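Local coordinates for protein argonaute (Marinitoga piezophila, PDB 5I4A), which uses short guide RNAs with a 5'-hydroxyl end to bind complementary single-stranded DNA or RNA targets and cleave them, at residues D387-N392 with L397-I402; M374-L379 with Y420-F425; K89-Y94 with N248-L253. All coordinates share one frame; numbering follows the deposited sequence.

Contacts 1 and 2 share the parallel sheet of the Mid domain: strand 374-379 lies beside strand 398-403, with backbone hydrogen bonds between Ala375 and both Ile398 and Gln400. Helix 387-392 packs on the sheet in contact 1 and helix 412-424 in contact 2; contact 2 is buried, contact 1 partly so. Contact 3, also buried but with the exposed Lys249 at its edge, lies about 52-53 Å from the other two, centre to centre, where the N-terminal domain meets linker L2. All are largely apolar: leucine, valine and proline in contact 1, methionines in contact 2, tyrosine with isoleucine and lysine in contact 3. Guide RNA touches each, near its 5' end in contacts 1 and 2.

Contact 1: residues D387-N392 with L397-I402; sequences DPLVRN and LILQPI. With nucleotides of chain B.
Leu399 CD2 is the methyl on which helix 387-392 rests, lying 3.7 Å from Val390 CA. Val390 CG2 stands 3.8 Å from Leu399 CD2. Leu389 CG comes within 4.0 Å of Leu399 CD2. Leu399 therefore meets Val390 at backbone and branch alike, and its side chain runs obliquely to both helix residues. With CG anti to the backbone N (chi1 -179°), Leu399 extends from the strand toward the helix. Farther along, Leu389 CD2 reaches the ring of Pro401 at CG, a looser touch of 4.5 Å. The helix and strand axes are 10.0 Å apart and nearly antiparallel, at 152°, as expected for the helix of a beta-alpha-beta crossover: strand 374-379 leads into helix 387-392, which runs back to strand 398-403. Behind the contact, Leu399 packs on Val377 and Pro401 on Leu379, both from the neighbouring parallel strand. Ile402 takes no part in the helix packing; its CG1 lies 3.3 Å from OP2 of A2 in the guide RNA of chain B. No hydrogen bond links helix 387-392 to 397-402, while the strand's backbone pairs with 374-379, so on this side the helix rests on the strand by modest, partly buried apolar packing.

Contact 2: residues M374-L379 with Y420-F425; sequences MAIVLL and YKMGNF. With nucleotides of chain B.
Met374 and Met422 form the close-packed part of this contact, their side chains lying obliquely to one another. Met374 CE stands 3.2 Å from the backbone O of Met422 and 4.0 Å from Met422 CB, and the bend at chi2 (-66°) carries that methyl to the helix backbone. Met422 is extended instead, and its CE ends 3.7 Å from Ile376 CG1, the two side chains crossing at about a right angle. Helix 412-424 thus packs through flexible thioethers on strand 374-379 of the parallel sheet of the Mid domain, where Ala298 and Phe300 of the adjacent strand back Ile376. Cutting Met374 back to an alanine is likely to open a gap beside Met422 CB and O, leaving Met422 held on this strand mainly by Ile376. Toward Phe425 the packing is looser: Met374 CE meets only its CB, at 4.3 Å, and the ring of the partly exposed Phe425 leads away from the strand. Lys421, the residue before Met422, instead reaches the guide RNA of chain B. Its extended chain places NZ 2.5 Å from OP1 of U3, a very short hydrogen bond, and 3.3 Å from O3' of A2, a weak one; the carbonyl of Leu638 also accepts from this ammonium group.

Contact 3: residues K89-Y94 with N248-L253; sequences KTLYKY and NKITNL. With nucleotides of chain B.
Apolar packing joins Tyr94 to Ile250, whose CG2 lies in the plane of the tyrosine ring at its edge, 3.6 Å from CE2. The two side chains run antiparallel alongside one another. Tyr94 extends toward 248-253 because its CG is anti to the backbone N (chi1 -178°). One turn earlier in the helix, Leu91 CD1 adds a looser touch on Ile250 CD1 at 4.4 Å. Mixed contact follows at the phenol end, where Tyr94 OH approaches CD of the exposed Lys249 to 3.2 Å, the lysine chain crossing the tyrosine at about a right angle. Together these residues set helix 84-101 of the N-terminal domain against a loop of linker L2, and Ile95 and Leu98 of the same helix extend the packing over Ile250 and Lys249. Contacts to the RNA belong instead to Tyr92, on a different side of the helix, which meets the guide strand of chain B. One face of its ring lies against the base of A11, whose N7 sits over the ring centre, 3.4 Å above the plane. The Tyr92 OH donates to OP2 of A11 at 3.2 Å and accepts a hydrogen bond from the backbone N of Ile137.

Contact 1: residues D387-N392 with L397-I402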
loop_
_atom_site.group_PDB
_atom_site.type_symbol
_atom_site.label_atom_id
_atom_site.label_comp_id
_atom_site.label_asym_id
_atom_site.label_seq_id
_atom_site.Cartn_x
_atom_site.Cartn_y
_atom_site.Cartn_z
ATOM N N ASP A 387 14.442 -14.279 -4.448
ATOM C CA ASP A 387 13.683 -15.502 -4.188
ATOM C C ASP A 387 14.538 -16.763 -4.185
ATOM O O ASP A 387 14.384 -17.576 -3.258
ATOM C CB ASP A 387 12.538 -15.626 -5.204
ATOM C CG ASP A 387 11.335 -14.778 -4.837
ATOM O OD1 ASP A 387 11.063 -14.614 -3.628
ATOM O OD2 ASP A 387 10.657 -14.281 -5.759
ATOM N N PRO A 388 15.435 -17.000 -5.155
ATOM C CA PRO A 388 16.252 -18.226 -5.092
ATOM C C PRO A 388 17.052 -18.362 -3.808
ATOM O O PRO A 388 17.133 -19.464 -3.249
ATOM C CB PRO A 388 17.167 -18.095 -6.317
ATOM C CG PRO A 388 16.419 -17.234 -7.258
ATOM C CD PRO A 388 15.684 -16.250 -6.403
ATOM N N LEU A 389 17.642 -17.269 -3.319
ATOM C CA LEU A 389 18.427 -17.333 -2.091
ATOM C C LEU A 389 17.582 -17.846 -0.929
ATOM O O LEU A 389 17.998 -18.749 -0.195
ATOM C CB LEU A 389 19.009 -15.954 -1.775
ATOM C CG LEU A 389 19.777 -15.811 -0.460
ATOM C CD1 LEU A 389 20.957 -16.770 -0.420
ATOM C CD2 LEU A 389 20.242 -14.376 -0.270
ATOM N N VAL A 390 16.384 -17.282 -0.756
ATOM C CA VAL A 390 15.480 -17.760 0.286
ATOM C C VAL A 390 15.031 -19.185 -0.006
ATOM O O VAL A 390 14.974 -20.035 0.892
ATOM C CB VAL A 390 14.276 -16.807 0.411
ATOM C CG1 VAL A 390 13.372 -17.227 1.563
ATOM C CG2 VAL A 390 14.745 -15.374 0.569
ATOM N N ARG A 391 14.717 -19.469 -1.271
ATOM C CA ARG A 391 14.141 -20.756 -1.651
ATOM C C ARG A 391 15.127 -21.901 -1.445
ATOM O O ARG A 391 14.738 -22.991 -1.011
ATOM C CB ARG A 391 13.683 -20.676 -3.107
ATOM C CG ARG A 391 13.139 -21.939 -3.744
ATOM C CD ARG A 391 12.426 -21.538 -5.031
ATOM N NE ARG A 391 12.320 -22.606 -6.017
ATOM C CZ ARG A 391 11.639 -22.497 -7.154
ATOM N NH1 ARG A 391 10.998 -21.370 -7.442
ATOM N NH2 ARG A 391 11.593 -23.514 -8.004
ATOM N N ASN A 392 16.407 -21.672 -1.737
ATOM C CA ASN A 392 17.410 -22.728 -1.704
ATOM C C ASN A 392 18.176 -22.792 -0.391
ATOM O O ASN A 392 18.919 -23.756 -0.171
ATOM C CB ASN A 392 18.399 -22.544 -2.856
ATOM C CG ASN A 392 17.706 -22.449 -4.196
ATOM O OD1 ASN A 392 16.697 -23.113 -4.430
ATOM N ND2 ASN A 392 18.236 -21.611 -5.080
ATOM N N LEU A 397 18.198 -22.632 9.205
ATOM C CA LEU A 397 18.902 -21.387 9.474
ATOM C C LEU A 397 17.976 -20.198 9.252
ATOM O O LEU A 397 17.103 -20.222 8.381
ATOM C CB LEU A 397 20.135 -21.243 8.577
ATOM C CG LEU A 397 21.196 -22.342 8.668
ATOM C CD1 LEU A 397 22.280 -22.116 7.630
ATOM C CD2 LEU A 397 21.792 -22.394 10.064
ATOM N N ILE A 398 18.183 -19.155 10.052
ATOM C CA ILE A 398 17.427 -17.913 9.939
ATOM C C ILE A 398 18.215 -17.002 9.002
ATOM O O ILE A 398 19.239 -16.431 9.385
ATOM C CB ILE A 398 17.198 -17.263 11.305
ATOM C CG1 ILE A 398 16.455 -18.225 12.235
ATOM C CG2 ILE A 398 16.416 -15.963 11.155
ATOM C CD1 ILE A 398 16.289 -17.706 13.650
ATOM N N LEU A 399 17.733 -16.869 7.772
ATOM C CA LEU A 399 18.447 -16.124 6.744
ATOM C C LEU A 399 18.477 -14.639 7.091
ATOM O O LEU A 399 17.426 -14.011 7.264
ATOM C CB LEU A 399 17.782 -16.360 5.389
ATOM C CG LEU A 399 18.365 -15.701 4.140
ATOM C CD1 LEU A 399 19.850 -15.951 4.064
ATOM C CD2 LEU A 399 17.673 -16.243 2.903
ATOM N N GLN A 400 19.683 -14.077 7.196
ATOM C CA GLN A 400 19.878 -12.678 7.575
ATOM C C GLN A 400 20.877 -12.030 6.625
ATOM O O GLN A 400 22.045 -11.820 6.982
ATOM C CB GLN A 400 20.348 -12.558 9.027
ATOM C CG GLN A 400 19.301 -12.954 10.067
ATOM C CD GLN A 400 18.156 -11.957 10.162
ATOM O OE1 GLN A 400 18.193 -10.892 9.546
ATOM N NE2 GLN A 400 17.134 -12.299 10.939
ATOM N N PRO A 401 20.448 -11.676 5.417
ATOM C CA PRO A 401 21.376 -11.082 4.450
ATOM C C PRO A 401 21.705 -9.638 4.799
ATOM O O PRO A 401 20.933 -8.935 5.455
ATOM C CB PRO A 401 20.619 -11.169 3.118
ATOM C CG PRO A 401 19.370 -11.997 3.403
ATOM C CD PRO A 401 19.096 -11.827 4.860
ATOM N N ILE A 402 22.875 -9.199 4.342
ATOM C CA ILE A 402 23.303 -7.814 4.528
ATOM C C ILE A 402 24.254 -7.444 3.398
ATOM O O ILE A 402 25.078 -8.257 2.969
ATOM C CB ILE A 402 23.947 -7.596 5.916
ATOM C CG1 ILE A 402 24.353 -6.128 6.094
ATOM C CG2 ILE A 402 25.139 -8.527 6.121
ATOM C CD1 ILE A 402 24.771 -5.768 7.502
ATOM P P A B 2 20.834 -4.529 3.690
ATOM O OP1 A B 2 20.324 -3.356 2.943
ATOM O OP2 A B 2 22.289 -4.671 3.939
ATOM O "O5'" A B 2 20.081 -4.538 5.093
ATOM C "C5'" A B 2 20.259 -5.594 6.027
ATOM C "C4'" A B 2 19.660 -5.230 7.358
ATOM O "O4'" A B 2 20.455 -4.176 7.963
ATOM C "C3'" A B 2 18.255 -4.653 7.297
ATOM O "O3'" A B 2 17.246 -5.646 7.232
ATOM C "C2'" A B 2 18.194 -3.783 8.544
ATOM O "O2'" A B 2 17.995 -4.572 9.707
ATOM C "C1'" A B 2 19.613 -3.224 8.575
ATOM N N9 A B 2 19.720 -1.971 7.805
ATOM C C8 A B 2 20.303 -1.792 6.576
ATOM N N7 A B 2 20.246 -0.558 6.133
ATOM C C5 A B 2 19.575 0.119 7.145
ATOM C C6 A B 2 19.190 1.463 7.292
ATOM N N6 A B 2 19.437 2.409 6.379
ATOM N N1 A B 2 18.531 1.806 8.421
ATOM C C2 A B 2 18.284 0.862 9.334
ATOM N N3 A B 2 18.597 -0.433 9.303
ATOM C C4 A B 2 19.247 -0.740 8.174
#

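Contact 2: residues M374-L379 with Y420-F425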
loop_
_atom_site.group_PDB
_atom_site.type_symbol
_atom_site.label_atom_id
_atom_site.label_comp_id
_atom_site.label_asym_id
_atom_site.label_seq_id
_atom_site.Cartn_x
_atom_site.Cartn_y
_atom_site.Cartn_z
ATOM N N MET A 374 21.415 -17.487 13.273
ATOM C CA MET A 374 21.367 -16.516 12.193
ATOM C C MET A 374 22.413 -16.845 11.137
ATOM O O MET A 374 23.559 -17.169 11.454
ATOM C CB MET A 374 21.612 -15.110 12.734
ATOM C CG MET A 374 20.689 -14.724 13.871
ATOM S SD MET A 374 18.984 -14.618 13.314
ATOM C CE MET A 374 18.133 -14.603 14.880
ATOM N N ALA A 375 22.016 -16.754 9.876
ATOM C CA ALA A 375 22.943 -16.884 8.761
ATOM C C ALA A 375 23.231 -15.476 8.251
ATOM O O ALA A 375 22.426 -14.883 7.530
ATOM C CB ALA A 375 22.374 -17.779 7.670
ATOM N N ILE A 376 24.382 -14.935 8.647
ATOM C CA ILE A 376 24.844 -13.635 8.161
ATOM C C ILE A 376 25.395 -13.852 6.754
ATOM O O ILE A 376 26.516 -14.339 6.575
ATOM C CB ILE A 376 25.885 -13.015 9.095
ATOM C CG1 ILE A 376 25.254 -12.734 10.466
ATOM C CG2 ILE A 376 26.447 -11.734 8.492
ATOM C CD1 ILE A 376 26.259 -12.478 11.568
ATOM N N VAL A 377 24.602 -13.497 5.754
ATOM C CA VAL A 377 24.911 -13.771 4.356
ATOM C C VAL A 377 25.284 -12.449 3.704
ATOM O O VAL A 377 24.449 -11.541 3.601
ATOM C CB VAL A 377 23.728 -14.429 3.636
ATOM C CG1 VAL A 377 24.077 -14.718 2.185
ATOM C CG2 VAL A 377 23.320 -15.698 4.370
ATOM N N LEU A 378 26.538 -12.331 3.278
ATOM C CA LEU A 378 27.026 -11.093 2.691
ATOM C C LEU A 378 26.673 -11.050 1.210
ATOM O O LEU A 378 27.086 -11.925 0.438
ATOM C CB LEU A 378 28.536 -10.962 2.890
ATOM C CG LEU A 378 29.013 -10.519 4.274
ATOM C CD1 LEU A 378 28.966 -11.663 5.280
ATOM C CD2 LEU A 378 30.415 -9.931 4.180
ATOM N N LEU A 379 25.901 -10.040 0.820
ATOM C CA LEU A 379 25.528 -9.820 -0.569
ATOM C C LEU A 379 26.488 -8.822 -1.201
ATOM O O LEU A 379 26.808 -7.793 -0.601
ATOM C CB LEU A 379 24.093 -9.299 -0.673
ATOM C CG LEU A 379 22.995 -10.042 0.092
ATOM C CD1 LEU A 379 21.664 -9.325 -0.057
ATOM C CD2 LEU A 379 22.878 -11.490 -0.370
ATOM N N TYR A 420 18.905 -5.738 16.134
ATOM C CA TYR A 420 17.502 -5.681 16.529
ATOM C C TYR A 420 16.666 -6.653 15.707
ATOM O O TYR A 420 15.837 -7.392 16.251
ATOM C CB TYR A 420 16.970 -4.252 16.384
ATOM C CG TYR A 420 15.514 -4.119 16.770
ATOM C CD1 TYR A 420 14.501 -4.388 15.853
ATOM C CD2 TYR A 420 15.150 -3.734 18.053
ATOM C CE1 TYR A 420 13.169 -4.281 16.207
ATOM C CE2 TYR A 420 13.821 -3.619 18.414
ATOM C CZ TYR A 420 12.835 -3.893 17.485
ATOM O OH TYR A 420 11.511 -3.780 17.840
ATOM N N LYS A 421 16.859 -6.647 14.384
ATOM C CA LYS A 421 16.129 -7.562 13.513
ATOM C C LYS A 421 16.357 -9.013 13.920
ATOM O O LYS A 421 15.418 -9.818 13.946
ATOM C CB LYS A 421 16.549 -7.347 12.059
ATOM C CG LYS A 421 15.933 -8.339 11.089
ATOM C CD LYS A 421 16.368 -8.079 9.660
ATOM C CE LYS A 421 15.582 -8.954 8.700
ATOM N NZ LYS A 421 15.891 -8.677 7.264
ATOM N N MET A 422 17.604 -9.363 14.244
ATOM C CA MET A 422 17.904 -10.718 14.697
ATOM C C MET A 422 17.101 -11.070 15.942
ATOM O O MET A 422 16.503 -12.150 16.025
ATOM C CB MET A 422 19.400 -10.859 14.964
ATOM C CG MET A 422 20.260 -10.788 13.722
ATOM S SD MET A 422 22.001 -10.946 14.141
ATOM C CE MET A 422 22.739 -10.869 12.518
ATOM N N GLY A 423 17.072 -10.163 16.922
ATOM C CA GLY A 423 16.232 -10.384 18.089
ATOM C C GLY A 423 14.770 -10.530 17.718
ATOM O O GLY A 423 14.069 -11.400 18.239
ATOM N N ASN A 424 14.299 -9.684 16.796
ATOM C CA ASN A 424 12.931 -9.777 16.304
ATOM C C ASN A 424 12.626 -11.158 15.728
ATOM O O ASN A 424 11.485 -11.626 15.814
ATOM C CB ASN A 424 12.700 -8.692 15.248
ATOM C CG ASN A 424 11.297 -8.119 15.283
ATOM O OD1 ASN A 424 10.686 -8.000 16.345
ATOM N ND2 ASN A 424 10.781 -7.754 14.115
ATOM N N PHE A 425 13.624 -11.825 15.146
ATOM C CA PHE A 425 13.428 -13.116 14.496
ATOM C C PHE A 425 13.626 -14.301 15.432
ATOM O O PHE A 425 13.511 -15.447 14.986
ATOM C CB PHE A 425 14.369 -13.257 13.295
ATOM C CG PHE A 425 13.794 -12.736 12.009
ATOM C CD1 PHE A 425 13.632 -11.376 11.805
ATOM C CD2 PHE A 425 13.423 -13.608 10.998
ATOM C CE1 PHE A 425 13.105 -10.896 10.621
ATOM C CE2 PHE A 425 12.899 -13.136 9.811
ATOM C CZ PHE A 425 12.739 -11.778 9.622
ATOM P P A B 2 20.834 -4.529 3.690
ATOM O OP1 A B 2 20.324 -3.356 2.943
ATOM O OP2 A B 2 22.289 -4.671 3.939
ATOM O "O5'" A B 2 20.081 -4.538 5.093
ATOM C "C5'" A B 2 20.259 -5.594 6.027
ATOM C "C4'" A B 2 19.660 -5.230 7.358
ATOM O "O4'" A B 2 20.455 -4.176 7.963
ATOM C "C3'" A B 2 18.255 -4.653 7.297
ATOM O "O3'" A B 2 17.246 -5.646 7.232
ATOM C "C2'" A B 2 18.194 -3.783 8.544
ATOM O "O2'" A B 2 17.995 -4.572 9.707
ATOM C "C1'" A B 2 19.613 -3.224 8.575
ATOM N N9 A B 2 19.720 -1.971 7.805
ATOM C C8 A B 2 20.303 -1.792 6.576
ATOM N N7 A B 2 20.246 -0.558 6.133
ATOM C C5 A B 2 19.575 0.119 7.145
ATOM C C6 A B 2 19.190 1.463 7.292
ATOM N N6 A B 2 19.437 2.409 6.379
ATOM N N1 A B 2 18.531 1.806 8.421
ATOM C C2 A B 2 18.284 0.862 9.334
ATOM N N3 A B 2 18.597 -0.433 9.303
ATOM C C4 A B 2 19.247 -0.740 8.174
ATOM O "O5'" U B 1 16.231 -7.213 3.354
ATOM C "C5'" U B 1 17.372 -7.945 3.790
ATOM C "C4'" U B 1 18.608 -7.584 3.001
ATOM O "O4'" U B 1 18.481 -8.103 1.651
ATOM C "C3'" U B 1 18.891 -6.089 2.869
ATOM O "O3'" U B 1 20.296 -5.849 2.948
ATOM C "C2'" U B 1 18.387 -5.757 1.468
ATOM O "O2'" U B 1 19.045 -4.667 0.856
ATOM C "C1'" U B 1 18.645 -7.058 0.711
ATOM N N1 U B 1 17.683 -7.284 -0.375
ATOM C C2 U B 1 18.136 -7.479 -1.667
ATOM O O2 U B 1 19.319 -7.480 -1.965
ATOM N N3 U B 1 17.145 -7.676 -2.600
ATOM C C4 U B 1 15.779 -7.693 -2.371
ATOM O O4 U B 1 15.002 -7.882 -3.306
ATOM C C5 U B 1 15.397 -7.481 -1.011
ATOM C C6 U B 1 16.340 -7.287 -0.087
ATOM P P U B 3 15.878 -5.337 6.452
ATOM O OP1 U B 3 14.956 -6.488 6.624
ATOM O OP2 U B 3 16.206 -4.867 5.086
ATOM O "O5'" U B 3 15.271 -4.111 7.258
ATOM C "C5'" U B 3 14.548 -3.096 6.589
ATOM C "C4'" U B 3 14.322 -1.906 7.482
ATOM O "O4'" U B 3 15.557 -1.156 7.633
ATOM C "C3'" U B 3 13.324 -0.890 6.958
ATOM O "O3'" U B 3 11.990 -1.249 7.262
ATOM C "C2'" U B 3 13.765 0.401 7.627
ATOM O "O2'" U B 3 13.289 0.458 8.960
ATOM C "C1'" U B 3 15.283 0.228 7.653
ATOM N N1 U B 3 15.921 0.839 6.466
ATOM C C2 U B 3 15.925 2.220 6.353
ATOM O O2 U B 3 15.438 2.969 7.182
ATOM N N3 U B 3 16.529 2.699 5.217
ATOM C C4 U B 3 17.115 1.962 4.213
ATOM O O4 U B 3 17.623 2.546 3.254
ATOM C C5 U B 3 17.070 0.546 4.402
ATOM C C6 U B 3 16.488 0.048 5.497
#

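Contact 3: residues K89-Y94 with N248-L253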
loop_
_atom_site.group_PDB
_atom_site.type_symbol
_atom_site.label_atom_id
_atom_site.label_comp_id
_atom_site.label_asym_id
_atom_site.label_seq_id
_atom_site.Cartn_x
_atom_site.Cartn_y
_atom_site.Cartn_z
ATOM N N LYS A 89 -21.398 5.728 -9.395
ATOM C CA LYS A 89 -20.850 5.508 -10.729
ATOM C C LYS A 89 -21.189 6.670 -11.654
ATOM O O LYS A 89 -20.325 7.182 -12.375
ATOM C CB LYS A 89 -21.383 4.193 -11.295
ATOM C CG LYS A 89 -21.149 4.006 -12.783
ATOM C CD LYS A 89 -21.890 2.784 -13.295
ATOM C CE LYS A 89 -21.689 2.594 -14.789
ATOM N NZ LYS A 89 -22.399 1.383 -15.283
ATOM N N THR A 90 -22.450 7.108 -11.629
ATOM C CA THR A 90 -22.878 8.211 -12.485
ATOM C C THR A 90 -22.154 9.502 -12.128
ATOM O O THR A 90 -21.729 10.251 -13.016
ATOM C CB THR A 90 -24.388 8.398 -12.367
ATOM O OG1 THR A 90 -25.046 7.149 -12.618
ATOM C CG2 THR A 90 -24.877 9.436 -13.364
ATOM N N LEU A 91 -22.008 9.781 -10.832
ATOM C CA LEU A 91 -21.332 11.003 -10.408
ATOM C C LEU A 91 -19.859 10.985 -10.806
ATOM O O LEU A 91 -19.308 12.012 -11.222
ATOM C CB LEU A 91 -21.486 11.177 -8.899
ATOM C CG LEU A 91 -21.111 12.517 -8.271
ATOM C CD1 LEU A 91 -21.851 13.656 -8.946
ATOM C CD2 LEU A 91 -21.424 12.485 -6.788
ATOM N N TYR A 92 -19.208 9.823 -10.689
ATOM C CA TYR A 92 -17.820 9.694 -11.125
ATOM C C TYR A 92 -17.677 9.998 -12.610
ATOM O O TYR A 92 -16.780 10.743 -13.023
ATOM C CB TYR A 92 -17.305 8.289 -10.814
ATOM C CG TYR A 92 -16.532 8.179 -9.519
ATOM C CD1 TYR A 92 -15.442 9.001 -9.264
ATOM C CD2 TYR A 92 -16.896 7.254 -8.551
ATOM C CE1 TYR A 92 -14.734 8.901 -8.079
ATOM C CE2 TYR A 92 -16.195 7.146 -7.366
ATOM C CZ TYR A 92 -15.114 7.970 -7.135
ATOM O OH TYR A 92 -14.419 7.864 -5.953
ATOM N N LYS A 93 -18.555 9.420 -13.434
ATOM C CA LYS A 93 -18.503 9.684 -14.867
ATOM C C LYS A 93 -18.809 11.140 -15.174
ATOM O O LYS A 93 -18.240 11.712 -16.112
ATOM C CB LYS A 93 -19.478 8.765 -15.604
ATOM C CG LYS A 93 -19.156 7.284 -15.469
ATOM C CD LYS A 93 -20.260 6.421 -16.058
ATOM C CE LYS A 93 -20.452 6.699 -17.539
ATOM N NZ LYS A 93 -21.565 5.885 -18.103
ATOM N N TYR A 94 -19.692 11.759 -14.391
ATOM C CA TYR A 94 -20.029 13.158 -14.630
ATOM C C TYR A 94 -18.859 14.072 -14.292
ATOM O O TYR A 94 -18.617 15.064 -14.991
ATOM C CB TYR A 94 -21.265 13.551 -13.826
ATOM C CG TYR A 94 -21.677 14.978 -14.067
ATOM C CD1 TYR A 94 -21.999 15.412 -15.345
ATOM C CD2 TYR A 94 -21.734 15.894 -13.028
ATOM C CE1 TYR A 94 -22.370 16.716 -15.581
ATOM C CE2 TYR A 94 -22.106 17.204 -13.256
ATOM C CZ TYR A 94 -22.422 17.608 -14.535
ATOM O OH TYR A 94 -22.795 18.908 -14.777
ATOM N N ASN A 248 -18.394 24.013 -9.861
ATOM C CA ASN A 248 -19.473 24.711 -9.170
ATOM C C ASN A 248 -20.828 24.082 -9.457
ATOM O O ASN A 248 -21.777 24.296 -8.695
ATOM C CB ASN A 248 -19.496 26.193 -9.565
ATOM C CG ASN A 248 -20.208 26.443 -10.889
ATOM O OD1 ASN A 248 -20.132 25.637 -11.819
ATOM N ND2 ASN A 248 -20.906 27.570 -10.977
ATOM N N LYS A 249 -20.931 23.309 -10.541
ATOM C CA LYS A 249 -22.178 22.633 -10.870
ATOM C C LYS A 249 -22.643 21.727 -9.735
ATOM O O LYS A 249 -23.845 21.641 -9.457
ATOM C CB LYS A 249 -22.005 21.832 -12.165
ATOM C CG LYS A 249 -21.975 22.691 -13.425
ATOM C CD LYS A 249 -21.668 21.877 -14.676
ATOM C CE LYS A 249 -22.084 22.638 -15.927
ATOM N NZ LYS A 249 -21.445 22.105 -17.161
ATOM N N ILE A 250 -21.714 21.052 -9.062
ATOM C CA ILE A 250 -22.071 20.044 -8.068
ATOM C C ILE A 250 -21.626 20.392 -6.655
ATOM O O ILE A 250 -22.053 19.710 -5.711
ATOM C CB ILE A 250 -21.537 18.647 -8.457
ATOM C CG1 ILE A 250 -20.010 18.649 -8.534
ATOM C CG2 ILE A 250 -22.145 18.189 -9.776
ATOM C CD1 ILE A 250 -19.415 17.275 -8.785
ATOM N N THR A 251 -20.799 21.416 -6.456
ATOM C CA THR A 251 -20.337 21.718 -5.107
ATOM C C THR A 251 -19.892 23.172 -5.027
ATOM O O THR A 251 -19.605 23.811 -6.042
ATOM C CB THR A 251 -19.194 20.783 -4.684
ATOM O OG1 THR A 251 -18.955 20.919 -3.277
ATOM C CG2 THR A 251 -17.919 21.113 -5.444
ATOM N N ASN A 252 -19.839 23.686 -3.797
ATOM C CA ASN A 252 -19.341 25.032 -3.518
ATOM C C ASN A 252 -17.892 24.898 -3.064
ATOM O O ASN A 252 -17.618 24.553 -1.911
ATOM C CB ASN A 252 -20.195 25.728 -2.460
ATOM C CG ASN A 252 -19.790 27.182 -2.239
ATOM O OD1 ASN A 252 -18.735 27.627 -2.690
ATOM N ND2 ASN A 252 -20.634 27.926 -1.533
ATOM N N LEU A 253 -16.962 25.196 -3.974
ATOM C CA LEU A 253 -15.538 25.086 -3.682
ATOM C C LEU A 253 -15.059 26.084 -2.637
ATOM O O LEU A 253 -13.898 26.005 -2.220
ATOM C CB LEU A 253 -14.734 25.268 -4.967
ATOM C CG LEU A 253 -15.014 24.236 -6.056
ATOM C CD1 LEU A 253 -14.217 24.563 -7.300
ATOM C CD2 LEU A 253 -14.685 22.839 -5.555
ATOM P P A B 11 -14.040 4.123 -5.839
ATOM O OP1 A B 11 -13.050 4.863 -6.660
ATOM O OP2 A B 11 -14.991 4.868 -4.976
ATOM O "O5'" A B 11 -14.872 3.200 -6.831
ATOM C "C5'" A B 11 -16.077 2.575 -6.418
ATOM C "C4'" A B 11 -16.881 2.138 -7.610
ATOM O "O4'" A B 11 -17.378 3.315 -8.300
ATOM C "C3'" A B 11 -16.085 1.380 -8.663
ATOM O "O3'" A B 11 -15.967 -0.016 -8.410
ATOM C "C2'" A B 11 -16.806 1.725 -9.961
ATOM O "O2'" A B 11 -17.970 0.930 -10.139
ATOM C "C1'" A B 11 -17.236 3.162 -9.694
ATOM N N9 A B 11 -16.224 4.126 -10.160
ATOM C C8 A B 11 -15.106 4.600 -9.512
ATOM N N7 A B 11 -14.413 5.463 -10.220
ATOM C C5 A B 11 -15.131 5.553 -11.410
ATOM C C6 A B 11 -14.944 6.293 -12.590
ATOM N N6 A B 11 -13.920 7.135 -12.787
ATOM N N1 A B 11 -15.855 6.140 -13.572
ATOM C C2 A B 11 -16.888 5.306 -13.394
ATOM N N3 A B 11 -17.171 4.556 -12.336
ATOM C C4 A B 11 -16.243 4.734 -11.379
#